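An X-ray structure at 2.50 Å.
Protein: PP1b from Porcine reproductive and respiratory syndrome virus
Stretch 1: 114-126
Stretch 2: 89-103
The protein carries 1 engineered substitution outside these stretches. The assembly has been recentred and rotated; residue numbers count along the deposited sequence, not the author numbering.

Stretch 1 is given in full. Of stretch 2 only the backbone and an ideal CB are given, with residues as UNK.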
# COMPACT_ATOMS: atom_id res chain seq x y z
N ASP A 114 -21.71 35.32 -13.46
CA ASP A 114 -22.07 35.87 -14.76
C ASP A 114 -23.57 35.77 -15.01
O ASP A 114 -24.04 34.88 -15.73
CB ASP A 114 -21.28 35.17 -15.88
CG ASP A 114 -21.58 35.75 -17.26
OD1 ASP A 114 -21.77 36.98 -17.38
OD2 ASP A 114 -21.62 34.97 -18.24
N LEU A 115 -24.32 36.69 -14.41
CA LEU A 115 -25.76 36.81 -14.63
C LEU A 115 -26.20 38.26 -14.48
O LEU A 115 -25.60 39.00 -13.70
CB LEU A 115 -26.53 35.95 -13.62
CG LEU A 115 -26.64 34.45 -13.90
CD1 LEU A 115 -27.35 33.77 -12.73
CD2 LEU A 115 -27.36 34.17 -15.21
N PRO A 116 -27.24 38.66 -15.22
CA PRO A 116 -27.78 40.01 -15.05
C PRO A 116 -28.43 40.19 -13.69
O PRO A 116 -28.78 39.21 -13.03
CB PRO A 116 -28.81 40.13 -16.17
CG PRO A 116 -29.19 38.74 -16.51
CD PRO A 116 -27.97 37.90 -16.26
N ASP A 117 -28.59 41.45 -13.27
CA ASP A 117 -29.18 41.76 -11.97
C ASP A 117 -30.56 41.13 -11.83
O ASP A 117 -31.34 41.10 -12.78
CB ASP A 117 -29.30 43.28 -11.78
CG ASP A 117 -27.94 43.96 -11.63
OD1 ASP A 117 -26.91 43.26 -11.69
OD2 ASP A 117 -27.92 45.19 -11.44
N GLY A 118 -30.85 40.62 -10.63
CA GLY A 118 -32.13 39.99 -10.35
C GLY A 118 -32.08 39.07 -9.15
O GLY A 118 -31.08 39.04 -8.42
N ASP A 119 -33.17 38.33 -8.95
CA ASP A 119 -33.25 37.32 -7.90
C ASP A 119 -33.57 35.98 -8.55
O ASP A 119 -34.51 35.88 -9.34
CB ASP A 119 -34.31 37.69 -6.87
CG ASP A 119 -33.94 38.93 -6.07
OD1 ASP A 119 -33.68 39.98 -6.68
OD2 ASP A 119 -33.92 38.85 -4.82
N TYR A 120 -32.78 34.96 -8.22
CA TYR A 120 -32.92 33.65 -8.84
C TYR A 120 -33.10 32.55 -7.80
O TYR A 120 -32.28 32.41 -6.89
CB TYR A 120 -31.70 33.33 -9.70
CG TYR A 120 -31.38 34.36 -10.76
CD1 TYR A 120 -31.90 34.24 -12.04
CD2 TYR A 120 -30.55 35.43 -10.48
CE1 TYR A 120 -31.60 35.18 -13.02
CE2 TYR A 120 -30.25 36.37 -11.45
CZ TYR A 120 -30.78 36.24 -12.72
OH TYR A 120 -30.47 37.18 -13.68
N ALA A 121 -34.18 31.78 -7.94
CA ALA A 121 -34.32 30.54 -7.20
C ALA A 121 -33.16 29.64 -7.61
O ALA A 121 -32.93 29.44 -8.81
CB ALA A 121 -35.65 29.89 -7.50
N SER A 122 -32.43 29.11 -6.64
CA SER A 122 -31.23 28.34 -6.93
C SER A 122 -31.11 27.11 -6.04
O SER A 122 -31.26 27.19 -4.81
CB SER A 122 -29.99 29.22 -6.77
OG SER A 122 -29.75 29.54 -5.41
N THR A 123 -30.84 25.97 -6.67
CA THR A 123 -30.48 24.76 -5.95
C THR A 123 -29.00 24.52 -6.18
O THR A 123 -28.55 24.46 -7.32
CB THR A 123 -31.28 23.55 -6.45
OG1 THR A 123 -31.09 23.40 -7.87
CG2 THR A 123 -32.76 23.72 -6.16
N ALA A 124 -28.25 24.42 -5.09
CA ALA A 124 -26.82 24.15 -5.16
C ALA A 124 -26.56 22.69 -5.51
O ALA A 124 -27.29 21.80 -5.07
CB ALA A 124 -26.15 24.48 -3.83
N LEU A 125 -25.54 22.46 -6.33
CA LEU A 125 -25.02 21.11 -6.55
C LEU A 125 -24.36 20.62 -5.28
O LEU A 125 -23.63 21.37 -4.62
CB LEU A 125 -24.00 21.10 -7.70
CG LEU A 125 -24.55 20.81 -9.10
CD1 LEU A 125 -25.79 21.64 -9.40
CD2 LEU A 125 -23.47 21.06 -10.14
N LEU A 126 -24.61 19.36 -4.93
CA LEU A 126 -23.98 18.75 -3.76
C LEU A 126 -22.51 18.44 -4.05
O LEU A 126 -22.12 18.31 -5.21
CB LEU A 126 -24.72 17.46 -3.37
CG LEU A 126 -26.19 17.61 -2.96
CD1 LEU A 126 -26.86 16.25 -2.84
CD2 LEU A 126 -26.32 18.38 -1.66
N UNK A 89 -24.49 37.29 -2.43
CA UNK A 89 -24.09 36.88 -1.08
C UNK A 89 -23.82 35.39 -0.91
O UNK A 89 -23.09 35.01 0.01
CB UNK A 89 -25.18 37.29 -0.09
N UNK A 90 -24.39 34.55 -1.77
CA UNK A 90 -24.28 33.09 -1.60
C UNK A 90 -22.85 32.59 -1.76
O UNK A 90 -22.05 33.19 -2.48
CB UNK A 90 -25.18 32.37 -2.61
N UNK A 91 -22.56 31.48 -1.09
CA UNK A 91 -21.21 30.91 -1.07
C UNK A 91 -20.75 30.51 -2.47
O UNK A 91 -21.58 30.21 -3.33
CB UNK A 91 -21.16 29.70 -0.14
N UNK A 92 -19.42 30.51 -2.70
CA UNK A 92 -18.91 30.09 -4.00
C UNK A 92 -19.17 28.62 -4.28
O UNK A 92 -18.99 27.78 -3.40
CB UNK A 92 -17.41 30.37 -4.09
N UNK A 93 -19.61 28.31 -5.50
CA UNK A 93 -19.98 26.95 -5.87
C UNK A 93 -20.74 26.93 -7.18
O UNK A 93 -20.54 27.79 -8.04
CB UNK A 93 -20.82 26.30 -4.77
N UNK A 94 -21.63 25.95 -7.33
CA UNK A 94 -22.37 25.75 -8.58
C UNK A 94 -23.85 25.52 -8.30
O UNK A 94 -24.21 24.75 -7.40
CB UNK A 94 -21.79 24.57 -9.36
N UNK A 95 -24.71 26.19 -9.07
CA UNK A 95 -26.15 26.23 -8.81
C UNK A 95 -26.97 26.09 -10.09
O UNK A 95 -26.57 26.59 -11.14
CB UNK A 95 -26.52 27.54 -8.10
N UNK A 96 -28.11 25.41 -9.99
CA UNK A 96 -29.10 25.38 -11.08
C UNK A 96 -30.08 26.53 -10.88
O UNK A 96 -30.53 26.77 -9.76
CB UNK A 96 -29.84 24.04 -11.13
N UNK A 97 -30.39 27.23 -11.96
CA UNK A 97 -31.32 28.36 -11.95
C UNK A 97 -32.15 28.32 -13.22
O UNK A 97 -31.90 27.50 -14.10
CB UNK A 97 -30.58 29.69 -11.83
N UNK A 98 -33.12 29.24 -13.34
CA UNK A 98 -33.93 29.35 -14.56
C UNK A 98 -33.08 29.68 -15.79
O UNK A 98 -33.47 29.36 -16.91
CB UNK A 98 -35.01 30.42 -14.38
N UNK A 99 -31.93 30.31 -15.58
CA UNK A 99 -30.95 30.55 -16.65
C UNK A 99 -29.94 29.39 -16.79
O UNK A 99 -28.85 29.57 -17.32
CB UNK A 99 -30.20 31.86 -16.38
N UNK A 100 -30.32 28.20 -16.32
CA UNK A 100 -29.45 27.02 -16.42
C UNK A 100 -28.41 26.95 -15.32
O UNK A 100 -28.54 27.60 -14.28
CB UNK A 100 -28.74 27.01 -17.78
N UNK A 101 -27.37 26.16 -15.57
CA UNK A 101 -26.30 25.94 -14.59
C UNK A 101 -25.32 27.11 -14.59
O UNK A 101 -24.89 27.55 -15.65
CB UNK A 101 -25.56 24.63 -14.89
N UNK A 102 -24.98 27.59 -13.39
CA UNK A 102 -24.09 28.75 -13.24
C UNK A 102 -23.15 28.58 -12.05
O UNK A 102 -23.47 27.89 -11.08
CB UNK A 102 -24.91 30.03 -13.08
N UNK A 103 -21.99 29.24 -12.13
CA UNK A 103 -20.96 29.14 -11.09
C UNK A 103 -20.80 30.44 -10.30
O UNK A 103 -20.78 31.52 -10.88
CB UNK A 103 -19.62 28.76 -11.72

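Positions 89, 91 and 92 have no atom of stretch 1 within 5.5 Å of their ideal CB, so the visible atoms restrict them little; they hold P89, D91 and P92. Position 90 points toward stretch 1, but its ideal CB also has nothing of stretch 1 within 5.5 Å, so a medium-sized or longer side chain, for example an aliphatic one, is needed to make contact; L90 does so, its CD1 lying 3.7 Å from S122 OG. At position 93, a phi of 166° and psi of -150° strongly suggest glycine, and G93 is found.

Positions 94 and 96 pair with stretch 1 through their backbone, whatever their side chains: L125 N donates to the O of position 94 (2.9 Å). At 94 the CB lies 4.0 Å from L125 CD2, which would suit an aliphatic residue or a long chain with an apolar stem. R94 lays its guanidinium over the leucine, CZ 4.0 Å from L125 CD2.

The CB of 95 lies on the same sheet face as A124 and 4.1 Å from S122 CB, a setting for an aliphatic or aromatic residue. Y95 brings CE1 to 3.5 Å from A124 CB, and its OH donates to D91 O (2.8 Å).

Position 96 shares the other face with T123, its CB 3.5 Å from T123 OG1 and 5.0 Å from L125 CD1. A polar or a medium-sized apolar side chain would fit. Q96 packs its CG 4.1 Å from L125 CD1; its backbone N reaches T123 O at 2.9 Å, and its O receives T123 N at 3.2 Å.

Position 97 sits near Y120 CB and S122 CB, so a small or branched residue is plausible. T97 places CG2 4.0 Å from S122 CB, while T97 OG1 donates to the O of position 100 (2.9 Å), bracing the type I turn that begins here.

At 98 the CB points sideways, and the carbonyl O of D119 offers an acceptor to a long donor, lysine or arginine. R98 answers with NH1 3.0 Å from D119 O and a weak second bond from NH2 (3.4 Å to the same O), its guanidinium face against Y120 CE1. A water links R98 N to A121 O.

Position 99 points toward L115, its CB 3.8 Å from L115 CD2, so any side chain with an apolar stem would serve; R99 supplies one.

Position 100, with phi of 82°, favours glycine: G100. Nothing of stretch 1 lies within 5.5 Å of the CB of 101, so many residues would suit, and a longer apolar one could reach the L125 side chain; L101 does, CD1 to L125 CD1 3.9 Å. The ideal CB of 102 lies 4.5 Å from L115 CD1, suiting an aliphatic residue, and V102 brings CG1 to 4.1 Å from L115 CD1. Stretch 1 does little to restrict 103; S103 is found.

Stretch 2 89-103: PLDPGRYQTRRGLVS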
# COMPACT_ATOMS: atom_id res chain seq x y z
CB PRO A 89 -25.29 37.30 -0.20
CG PRO A 89 -26.10 38.23 -1.04
CD PRO A 89 -25.87 37.81 -2.46
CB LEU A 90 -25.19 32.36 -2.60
CG LEU A 90 -26.69 32.43 -2.35
CD1 LEU A 90 -27.43 31.74 -3.49
CD2 LEU A 90 -27.06 31.81 -1.01
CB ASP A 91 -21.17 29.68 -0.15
CG ASP A 91 -21.45 30.01 1.30
OD1 ASP A 91 -22.24 29.28 1.94
OD2 ASP A 91 -20.88 31.00 1.81
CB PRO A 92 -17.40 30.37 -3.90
CG PRO A 92 -17.11 30.36 -2.44
CD PRO A 92 -18.34 30.90 -1.78
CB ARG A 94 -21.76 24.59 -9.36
CG ARG A 94 -21.75 24.78 -10.87
CD ARG A 94 -20.41 24.37 -11.47
NE ARG A 94 -20.07 22.98 -11.17
CZ ARG A 94 -20.12 21.96 -12.03
NH1 ARG A 94 -20.49 22.14 -13.30
NH2 ARG A 94 -19.78 20.74 -11.62
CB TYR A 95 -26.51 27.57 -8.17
CG TYR A 95 -25.82 27.89 -6.86
CD1 TYR A 95 -26.43 27.60 -5.64
CD2 TYR A 95 -24.56 28.50 -6.84
CE1 TYR A 95 -25.81 27.90 -4.44
CE2 TYR A 95 -23.94 28.80 -5.64
CZ TYR A 95 -24.56 28.50 -4.44
OH TYR A 95 -23.95 28.80 -3.24
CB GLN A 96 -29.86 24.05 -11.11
CG GLN A 96 -29.05 22.84 -11.57
CD GLN A 96 -28.78 22.82 -13.06
OE1 GLN A 96 -29.24 23.68 -13.82
NE2 GLN A 96 -28.01 21.82 -13.50
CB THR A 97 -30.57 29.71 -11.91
OG1 THR A 97 -29.86 29.89 -13.15
CG2 THR A 97 -29.59 29.76 -10.75
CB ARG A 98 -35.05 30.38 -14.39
CG ARG A 98 -34.61 31.83 -14.19
CD ARG A 98 -35.80 32.77 -14.15
NE ARG A 98 -35.41 34.17 -13.97
CZ ARG A 98 -35.22 34.77 -12.79
NH1 ARG A 98 -35.39 34.12 -11.64
NH2 ARG A 98 -34.86 36.05 -12.76
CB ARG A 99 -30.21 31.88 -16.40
CG ARG A 99 -30.94 33.11 -16.91
CD ARG A 99 -30.36 33.60 -18.23
NE ARG A 99 -31.19 34.61 -18.89
CZ ARG A 99 -32.26 34.34 -19.65
NH1 ARG A 99 -32.66 33.09 -19.86
NH2 ARG A 99 -32.94 35.34 -20.20
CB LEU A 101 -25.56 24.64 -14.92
CG LEU A 101 -24.49 24.18 -13.94
CD1 LEU A 101 -25.08 23.90 -12.56
CD2 LEU A 101 -23.79 22.95 -14.48
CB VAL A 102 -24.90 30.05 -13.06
CG1 VAL A 102 -25.69 30.38 -14.32
CG2 VAL A 102 -25.82 29.97 -11.85
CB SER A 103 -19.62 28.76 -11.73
OG SER A 103 -19.69 27.51 -12.38
O HOH W 1 -36.60 31.96 -10.21
O HOH W 2 -33.83 30.54 -11.10
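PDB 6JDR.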